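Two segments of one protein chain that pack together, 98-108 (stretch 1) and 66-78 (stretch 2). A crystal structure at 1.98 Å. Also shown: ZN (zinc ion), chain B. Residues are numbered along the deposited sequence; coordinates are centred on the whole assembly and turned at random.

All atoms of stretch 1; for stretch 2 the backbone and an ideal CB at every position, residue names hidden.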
# COMPACT_ATOMS: atom_id res chain seq x y z
N GLN A 98 -2.57 -5.08 7.63
CA GLN A 98 -3.47 -4.30 6.74
C GLN A 98 -2.93 -4.21 5.29
O GLN A 98 -1.76 -3.89 5.08
CB GLN A 98 -3.63 -2.88 7.31
CG GLN A 98 -4.60 -1.93 6.58
CD GLN A 98 -4.42 -0.50 7.09
OE1 GLN A 98 -4.25 -0.29 8.30
NE2 GLN A 98 -4.42 0.47 6.18
N THR A 99 -3.78 -4.47 4.29
CA THR A 99 -3.31 -4.33 2.90
C THR A 99 -4.33 -3.40 2.26
O THR A 99 -5.46 -3.27 2.80
CB THR A 99 -3.26 -5.69 2.15
OG1 THR A 99 -4.56 -6.23 2.16
CG2 THR A 99 -2.35 -6.69 2.85
N SER A 100 -3.97 -2.77 1.13
CA SER A 100 -4.90 -1.94 0.40
C SER A 100 -5.52 -2.72 -0.75
O SER A 100 -4.81 -3.16 -1.65
CB SER A 100 -4.23 -0.64 -0.12
OG SER A 100 -4.00 0.18 1.01
N LYS A 101 -6.85 -2.82 -0.76
CA LYS A 101 -7.48 -3.57 -1.82
C LYS A 101 -7.57 -2.69 -3.07
O LYS A 101 -7.67 -1.46 -3.00
CB LYS A 101 -8.92 -3.97 -1.38
CG LYS A 101 -8.97 -5.28 -0.57
CD LYS A 101 -7.90 -5.35 0.47
CE LYS A 101 -8.20 -6.38 1.56
NZ LYS A 101 -7.68 -5.72 2.79
N VAL A 102 -7.63 -3.33 -4.20
CA VAL A 102 -7.81 -2.60 -5.43
C VAL A 102 -8.79 -3.39 -6.27
O VAL A 102 -8.84 -4.63 -6.21
CB VAL A 102 -6.47 -2.37 -6.19
CG1 VAL A 102 -5.78 -3.68 -6.55
CG2 VAL A 102 -6.62 -1.45 -7.39
N ASP A 103 -9.52 -2.65 -7.10
CA ASP A 103 -10.49 -3.21 -8.07
C ASP A 103 -9.89 -3.16 -9.46
O ASP A 103 -9.76 -2.09 -10.05
CB ASP A 103 -11.80 -2.41 -8.01
CG ASP A 103 -12.76 -2.72 -9.17
OD1 ASP A 103 -12.60 -3.77 -9.85
OD2 ASP A 103 -13.71 -1.90 -9.37
N LEU A 104 -9.55 -4.33 -9.98
CA LEU A 104 -9.04 -4.47 -11.34
C LEU A 104 -10.01 -5.39 -12.13
O LEU A 104 -9.58 -6.06 -13.10
CB LEU A 104 -7.61 -5.08 -11.38
CG LEU A 104 -6.57 -4.16 -10.64
CD1 LEU A 104 -5.28 -4.96 -10.34
CD2 LEU A 104 -6.21 -2.87 -11.44
N SER A 105 -11.28 -5.41 -11.70
CA SER A 105 -12.29 -6.32 -12.32
C SER A 105 -12.78 -5.76 -13.65
O SER A 105 -13.10 -4.52 -13.76
CB SER A 105 -13.52 -6.53 -11.39
OG SER A 105 -14.38 -7.59 -11.85
N LYS A 106 -12.82 -6.65 -14.65
CA LYS A 106 -13.49 -6.39 -15.92
C LYS A 106 -14.99 -6.14 -15.78
O LYS A 106 -15.60 -5.45 -16.61
CB LYS A 106 -13.27 -7.61 -16.84
CG LYS A 106 -13.81 -7.50 -18.27
CD LYS A 106 -13.89 -8.92 -18.86
CE LYS A 106 -14.73 -9.00 -20.15
NZ LYS A 106 -13.98 -8.34 -21.26
N ASN A 107 -15.61 -6.67 -14.70
CA ASN A 107 -17.06 -6.75 -14.63
C ASN A 107 -17.86 -5.54 -14.13
O ASN A 107 -18.97 -5.68 -13.60
CB ASN A 107 -17.48 -8.04 -13.88
CG ASN A 107 -16.67 -9.22 -14.34
OD1 ASN A 107 -16.50 -9.42 -15.54
ND2 ASN A 107 -16.20 -10.04 -13.38
N THR A 108 -17.29 -4.35 -14.30
CA THR A 108 -17.95 -3.11 -13.86
C THR A 108 -18.10 -2.09 -14.99
O THR A 108 -17.57 -2.26 -16.10
CB THR A 108 -17.10 -2.35 -12.83
OG1 THR A 108 -15.90 -1.85 -13.49
CG2 THR A 108 -16.75 -3.22 -11.60
N UNK A 66 2.38 -0.73 -12.91
CA UNK A 66 1.74 -0.96 -14.25
C UNK A 66 1.25 -2.40 -14.26
O UNK A 66 1.99 -3.30 -13.93
CB UNK A 66 2.71 -0.71 -15.41
N UNK A 67 -0.03 -2.61 -14.51
CA UNK A 67 -0.61 -3.97 -14.42
C UNK A 67 -1.09 -4.34 -15.84
O UNK A 67 -1.60 -3.49 -16.53
CB UNK A 67 -1.76 -4.03 -13.41
N UNK A 68 -0.91 -5.58 -16.25
CA UNK A 68 -1.44 -6.01 -17.55
C UNK A 68 -2.59 -6.97 -17.26
O UNK A 68 -2.43 -7.93 -16.48
CB UNK A 68 -0.36 -6.67 -18.42
N UNK A 69 -3.74 -6.73 -17.87
CA UNK A 69 -4.85 -7.70 -17.82
C UNK A 69 -5.79 -7.32 -16.67
O UNK A 69 -5.42 -6.49 -15.81
CB UNK A 69 -4.33 -9.13 -17.64
N UNK A 70 -6.99 -7.90 -16.67
CA UNK A 70 -7.91 -7.68 -15.53
C UNK A 70 -7.54 -8.70 -14.45
O UNK A 70 -6.96 -9.76 -14.77
CB UNK A 70 -9.38 -7.82 -15.95
N UNK A 71 -7.85 -8.42 -13.18
CA UNK A 71 -7.52 -9.42 -12.13
C UNK A 71 -8.54 -9.38 -11.05
O UNK A 71 -9.34 -8.44 -10.98
CB UNK A 71 -6.13 -9.18 -11.53
N UNK A 72 -8.54 -10.43 -10.23
CA UNK A 72 -9.42 -10.51 -9.04
C UNK A 72 -8.54 -10.84 -7.84
O UNK A 72 -7.39 -11.36 -8.02
CB UNK A 72 -10.52 -11.56 -9.22
N UNK A 73 -9.06 -10.48 -6.67
CA UNK A 73 -8.48 -10.83 -5.37
C UNK A 73 -7.10 -10.21 -5.32
O UNK A 73 -6.12 -10.89 -5.05
CB UNK A 73 -8.42 -12.34 -5.16
N UNK A 74 -7.07 -8.90 -5.54
CA UNK A 74 -5.82 -8.16 -5.57
C UNK A 74 -5.65 -7.27 -4.36
O UNK A 74 -6.61 -6.54 -3.96
CB UNK A 74 -5.74 -7.32 -6.84
N UNK A 75 -4.43 -7.20 -3.84
CA UNK A 75 -4.15 -6.25 -2.79
C UNK A 75 -2.72 -5.85 -2.70
O UNK A 75 -1.81 -6.59 -3.16
CB UNK A 75 -4.59 -6.82 -1.44
N UNK A 76 -2.51 -4.64 -2.16
CA UNK A 76 -1.18 -4.05 -2.04
C UNK A 76 -0.68 -4.17 -0.60
O UNK A 76 -1.37 -3.73 0.37
CB UNK A 76 -1.20 -2.58 -2.48
N UNK A 77 0.53 -4.74 -0.43
CA UNK A 77 1.18 -4.79 0.92
C UNK A 77 2.50 -4.01 0.98
O UNK A 77 3.18 -3.87 -0.03
CB UNK A 77 1.45 -6.24 1.32
N UNK A 78 2.81 -3.46 2.16
CA UNK A 78 4.14 -2.84 2.37
C UNK A 78 5.14 -4.01 2.43
O UNK A 78 4.79 -5.08 2.87
CB UNK A 78 4.19 -1.99 3.64
ZN ZN B . -12.24 -13.84 -5.64

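Positions 66 and 68 lie out of reach of stretch 1, so the contact sets no preference; they are Pro66 and Val68. At 67 the CB points toward stretch 1 and lies 4.8 Å from Leu104 CD1, which invites a modest apolar side chain. Val67 fits, its CG1 4.1 Å from Leu104 CD1. At 69, phi/psi of 94/165 would jam a CB against the preceding carbonyl oxygen; the backbone alone calls for glycine, and Gly69 it is.

The CB of 70 points toward the chain at 104 to 106, 3.9 Å from Lys106 N. A broad, flat or long apolar group could cover this backbone. In Tyr70, Lys106 CB sits over one ring face, 3.6 Å from the ring centroid, a CH-pi contact that suits the aliphatic part of a lysine.

At 71 the backbone N donates to Leu104 O (2.9 Å), a bond open to any residue but proline. The CB points sideways, 4.4 Å from Leu104 CB, and many side chains would do. His71 turns back on its own stretch, where NE2 donates to Val68 O at 2.8 Å.

The CB of 72 points away, yet a long acceptor such as glutamate or glutamine could return to Ser105 and Asn107. Glu72 accepts from Ser105 OG at its OE2 (2.7 Å); one water links that oxygen to Lys106 N, and another links it to Asn107 ND2, there through a weak bond. Position 73 points away with positive phi (61°), which favours glycine, asparagine or aspartate; Asp73 binds the zinc through OD1 at 2.0 Å.

At 74 the CB lies 3.6 Å from Val102 CG1 and 4.2 Å from Leu104 CD1, a place for a small or medium apolar group. Cys74 fills it, with SG 3.8 Å from Leu104 CD1, and is bonded covalently elsewhere in the structure.

Position 75 shares a sheet face with Lys101, its CB 3.6 Å from Thr99 OG1. A polar or acidic residue suits the nearby amine. Glu75 brings OE2 to 4.3 Å from Lys101 NZ, opposite charges beyond salt-bridge range.

Position 76 pairs with Ser100: its N donates to Ser100 O (2.8 Å), and its O accepts from Ser100 N (2.9 Å). Its CB shares the face of Ser100 and Val102, favouring a beta-branched or other apolar residue. Ile76 extends CD1 to 3.8 Å from Val102 CG1.

The sideways CB of 77 is 4.1 Å from Thr99 CG2, so an aliphatic beginning suits it; Lys77 then leads away. The CB of 78 has nothing of stretch 1 within 5.5 Å, so many residues would do; Leu78 reaches Gln98 O from its backbone N through a water.

Stretch 2, residues 66-78: PVVGYHEDCEIKL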
# COMPACT_ATOMS: atom_id res chain seq x y z
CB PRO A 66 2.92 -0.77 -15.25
CG PRO A 66 4.16 -0.98 -14.44
CD PRO A 66 3.82 -1.07 -12.95
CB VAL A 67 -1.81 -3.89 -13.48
CG1 VAL A 67 -2.72 -5.15 -13.56
CG2 VAL A 67 -1.25 -3.64 -12.04
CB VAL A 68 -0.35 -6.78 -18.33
CG1 VAL A 68 -0.84 -7.15 -19.75
CG2 VAL A 68 0.96 -5.96 -18.37
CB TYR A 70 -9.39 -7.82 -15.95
CG TYR A 70 -9.85 -6.81 -16.98
CD1 TYR A 70 -10.29 -5.54 -16.61
CD2 TYR A 70 -9.88 -7.16 -18.36
CE1 TYR A 70 -10.74 -4.63 -17.58
CE2 TYR A 70 -10.33 -6.27 -19.34
CZ TYR A 70 -10.75 -5.02 -18.94
OH TYR A 70 -11.20 -4.15 -19.89
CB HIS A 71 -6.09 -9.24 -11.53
CG HIS A 71 -4.99 -9.30 -12.55
ND1 HIS A 71 -4.29 -10.46 -12.84
CD2 HIS A 71 -4.49 -8.35 -13.37
CE1 HIS A 71 -3.41 -10.21 -13.80
NE2 HIS A 71 -3.52 -8.94 -14.15
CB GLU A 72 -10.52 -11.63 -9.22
CG GLU A 72 -11.51 -11.44 -10.40
CD GLU A 72 -12.47 -10.21 -10.31
OE1 GLU A 72 -12.48 -9.52 -9.28
OE2 GLU A 72 -13.26 -9.95 -11.27
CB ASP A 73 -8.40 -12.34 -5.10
CG ASP A 73 -9.68 -13.07 -5.45
OD1 ASP A 73 -10.75 -12.59 -5.11
OD2 ASP A 73 -9.62 -14.14 -6.06
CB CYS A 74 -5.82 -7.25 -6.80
SG CYS A 74 -5.90 -8.17 -8.34
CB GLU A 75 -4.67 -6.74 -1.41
CG GLU A 75 -3.90 -7.90 -0.86
CD GLU A 75 -4.71 -8.67 0.21
OE1 GLU A 75 -4.07 -9.35 1.01
OE2 GLU A 75 -5.95 -8.63 0.22
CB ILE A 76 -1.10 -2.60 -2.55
CG1 ILE A 76 -1.38 -2.50 -4.04
CG2 ILE A 76 0.35 -2.07 -2.41
CD1 ILE A 76 -2.85 -2.54 -4.36
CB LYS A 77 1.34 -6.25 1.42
CG LYS A 77 2.36 -7.11 0.64
CD LYS A 77 2.29 -8.57 1.19
CE LYS A 77 3.18 -9.53 0.41
NZ LYS A 77 4.48 -8.89 0.06
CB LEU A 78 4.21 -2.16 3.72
CG LEU A 78 3.30 -0.94 3.89
CD1 LEU A 78 3.42 -0.37 5.31
CD2 LEU A 78 3.59 0.08 2.80
O HOH W 1 -10.22 -6.81 -8.85
O HOH W 2 -12.22 -9.50 -13.85
O HOH W 3 -14.67 -12.10 -12.19
O HOH W 4 1.09 -3.86 4.47
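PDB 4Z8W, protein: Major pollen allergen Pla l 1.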